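Local coordinates for protein intermedilysin (Streptococcus intermedius, PDB 5IMW) that probably forms pores in cholesterol-containing host membranes as a secreted toxin, undergoing a large conformational change after membrane binding, at residues A[94-102]-A[113-121]. Numbering follows the deposited sequence.
Sequences VNRGKTTIS and SNLTVENPS
The Pro-120 carbonyl O approaches the guanidinium of Arg-96 obliquely: NH1 lies 3.1 Å from it, but the angle is too poor for a hydrogen bond. Val-94 O sits above one face, displaced toward the rim. Gly-97 O and Thr-99 OG1 lie beside CD and CG of the Pro-120 ring; chi1 of -44° sets OG1 beside its own backbone N, toward that CG. The carboxylate of Glu-118 runs alongside the Lys-98 methylenes, yet NZ remains 5.6 Å from OE1, so no salt bridge is evident. Beyond this loop region the chains pair as an antiparallel hairpin, the N-to-C directions of strands 99-102 and 114-117 lying 153° apart. Thr-99 and Val-117 exchange two backbone hydrogen bonds, as do Ile-101 and Leu-115; in the second pair, Leu-115 N reaches Ile-101 O at 2.8 Å. Ile-101 CB packs on Leu-115 CB at 4.2 Å, while Thr-100 and Thr-116 lie side by side on the other face. Ile-101, Leu-115 and Val-117 rest on helix 122-140, touching Val-125, Leu-132 and Thr-124, and the far edge of strand 99-103 pairs with strand 202-206, making the hairpin part of a larger antiparallel sheet.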
# COMPACT_ATOMS: atom_id res chain seq x y z
N VAL A 94 10.71 17.20 -30.73
CA VAL A 94 11.27 18.53 -30.91
C VAL A 94 12.76 18.47 -30.61
O VAL A 94 13.21 17.65 -29.81
CB VAL A 94 10.55 19.56 -29.99
CG1 VAL A 94 10.67 19.15 -28.52
CG2 VAL A 94 11.10 20.95 -30.20
N ASN A 95 13.52 19.34 -31.26
CA ASN A 95 14.94 19.46 -30.97
C ASN A 95 15.14 19.86 -29.51
O ASN A 95 14.23 20.34 -28.84
CB ASN A 95 15.59 20.49 -31.90
CG ASN A 95 15.25 20.25 -33.35
OD1 ASN A 95 14.19 20.64 -33.83
ND2 ASN A 95 16.16 19.59 -34.06
N ARG A 96 16.36 19.64 -29.02
CA ARG A 96 16.68 19.91 -27.63
C ARG A 96 18.04 20.57 -27.51
O ARG A 96 18.86 20.55 -28.44
CB ARG A 96 16.66 18.63 -26.79
CG ARG A 96 15.32 18.34 -26.12
CD ARG A 96 15.48 17.26 -25.06
NE ARG A 96 14.41 16.28 -25.14
CZ ARG A 96 14.32 15.35 -26.08
NH1 ARG A 96 15.24 15.27 -27.04
NH2 ARG A 96 13.30 14.49 -26.08
N GLY A 97 18.28 21.16 -26.34
CA GLY A 97 19.55 21.74 -26.00
C GLY A 97 20.37 20.82 -25.11
O GLY A 97 20.08 19.62 -24.99
N LYS A 98 21.39 21.39 -24.48
CA LYS A 98 22.26 20.59 -23.63
C LYS A 98 21.54 20.20 -22.35
O LYS A 98 20.68 20.93 -21.84
CB LYS A 98 23.53 21.37 -23.29
CG LYS A 98 24.22 21.98 -24.50
CD LYS A 98 25.70 22.28 -24.25
CE LYS A 98 25.91 23.59 -23.49
NZ LYS A 98 25.34 23.59 -22.11
N THR A 99 21.90 19.04 -21.81
CA THR A 99 21.35 18.53 -20.57
C THR A 99 22.50 18.18 -19.64
O THR A 99 23.35 17.36 -20.00
CB THR A 99 20.45 17.31 -20.80
OG1 THR A 99 19.61 17.54 -21.94
CG2 THR A 99 19.59 17.03 -19.59
N THR A 100 22.52 18.79 -18.46
CA THR A 100 23.54 18.54 -17.46
C THR A 100 23.03 17.51 -16.46
O THR A 100 21.95 17.68 -15.88
CB THR A 100 23.94 19.82 -16.73
OG1 THR A 100 22.88 20.79 -16.84
CG2 THR A 100 25.23 20.40 -17.32
N ILE A 101 23.80 16.44 -16.27
CA ILE A 101 23.40 15.31 -15.45
C ILE A 101 24.38 15.16 -14.30
O ILE A 101 25.55 15.56 -14.40
CB ILE A 101 23.33 14.01 -16.29
CG1 ILE A 101 22.34 14.19 -17.44
CG2 ILE A 101 22.95 12.82 -15.41
CD1 ILE A 101 22.23 12.99 -18.37
N SER A 102 23.91 14.59 -13.20
CA SER A 102 24.75 14.27 -12.05
C SER A 102 24.40 12.88 -11.55
O SER A 102 23.24 12.45 -11.63
CB SER A 102 24.57 15.30 -10.92
OG SER A 102 25.38 14.96 -9.81
N SER A 113 31.36 13.72 -11.51
CA SER A 113 29.98 13.28 -11.36
C SER A 113 29.04 13.95 -12.35
O SER A 113 27.91 13.48 -12.52
CB SER A 113 29.49 13.56 -9.94
OG SER A 113 29.22 14.93 -9.74
N ASN A 114 29.47 15.02 -13.01
CA ASN A 114 28.60 15.81 -13.87
C ASN A 114 28.87 15.50 -15.33
O ASN A 114 30.03 15.38 -15.74
CB ASN A 114 28.80 17.31 -13.61
CG ASN A 114 28.71 17.65 -12.14
OD1 ASN A 114 29.27 16.95 -11.29
ND2 ASN A 114 28.00 18.73 -11.82
N LEU A 115 27.80 15.35 -16.11
CA LEU A 115 27.89 15.08 -17.53
C LEU A 115 27.22 16.19 -18.33
O LEU A 115 26.59 17.10 -17.78
CB LEU A 115 27.24 13.74 -17.89
CG LEU A 115 27.69 12.50 -17.12
CD1 LEU A 115 27.09 11.25 -17.73
CD2 LEU A 115 29.21 12.41 -17.09
N THR A 116 27.37 16.10 -19.65
CA THR A 116 26.68 16.98 -20.58
C THR A 116 26.44 16.21 -21.86
O THR A 116 27.32 15.48 -22.32
CB THR A 116 27.50 18.25 -20.86
OG1 THR A 116 27.66 19.01 -19.66
CG2 THR A 116 26.80 19.11 -21.91
N VAL A 117 25.25 16.37 -22.43
CA VAL A 117 24.89 15.73 -23.69
C VAL A 117 24.39 16.81 -24.63
O VAL A 117 23.47 17.56 -24.29
CB VAL A 117 23.82 14.64 -23.49
CG1 VAL A 117 23.72 13.76 -24.73
CG2 VAL A 117 24.14 13.79 -22.27
N GLU A 118 24.98 16.87 -25.82
CA GLU A 118 24.70 17.97 -26.74
C GLU A 118 23.35 17.82 -27.42
O GLU A 118 22.59 18.79 -27.53
CB GLU A 118 25.82 18.08 -27.78
CG GLU A 118 25.98 19.46 -28.40
CD GLU A 118 26.27 20.53 -27.36
OE1 GLU A 118 25.50 21.51 -27.29
OE2 GLU A 118 27.26 20.38 -26.62
N ASN A 119 23.03 16.61 -27.88
CA ASN A 119 21.78 16.32 -28.59
C ASN A 119 21.08 15.18 -27.86
O ASN A 119 21.14 14.02 -28.29
CB ASN A 119 22.04 15.97 -30.05
CG ASN A 119 22.79 17.07 -30.79
OD1 ASN A 119 22.51 18.25 -30.61
ND2 ASN A 119 23.74 16.68 -31.64
N PRO A 120 20.41 15.47 -26.74
CA PRO A 120 19.85 14.40 -25.91
C PRO A 120 18.92 13.47 -26.67
O PRO A 120 17.98 13.90 -27.33
CB PRO A 120 19.10 15.16 -24.81
CG PRO A 120 19.79 16.47 -24.73
CD PRO A 120 20.23 16.79 -26.13
N SER A 121 19.20 12.17 -26.57
CA SER A 121 18.30 11.13 -27.02
C SER A 121 18.55 9.90 -26.15
O SER A 121 19.53 9.84 -25.41
CB SER A 121 18.49 10.81 -28.51
OG SER A 121 19.80 10.35 -28.77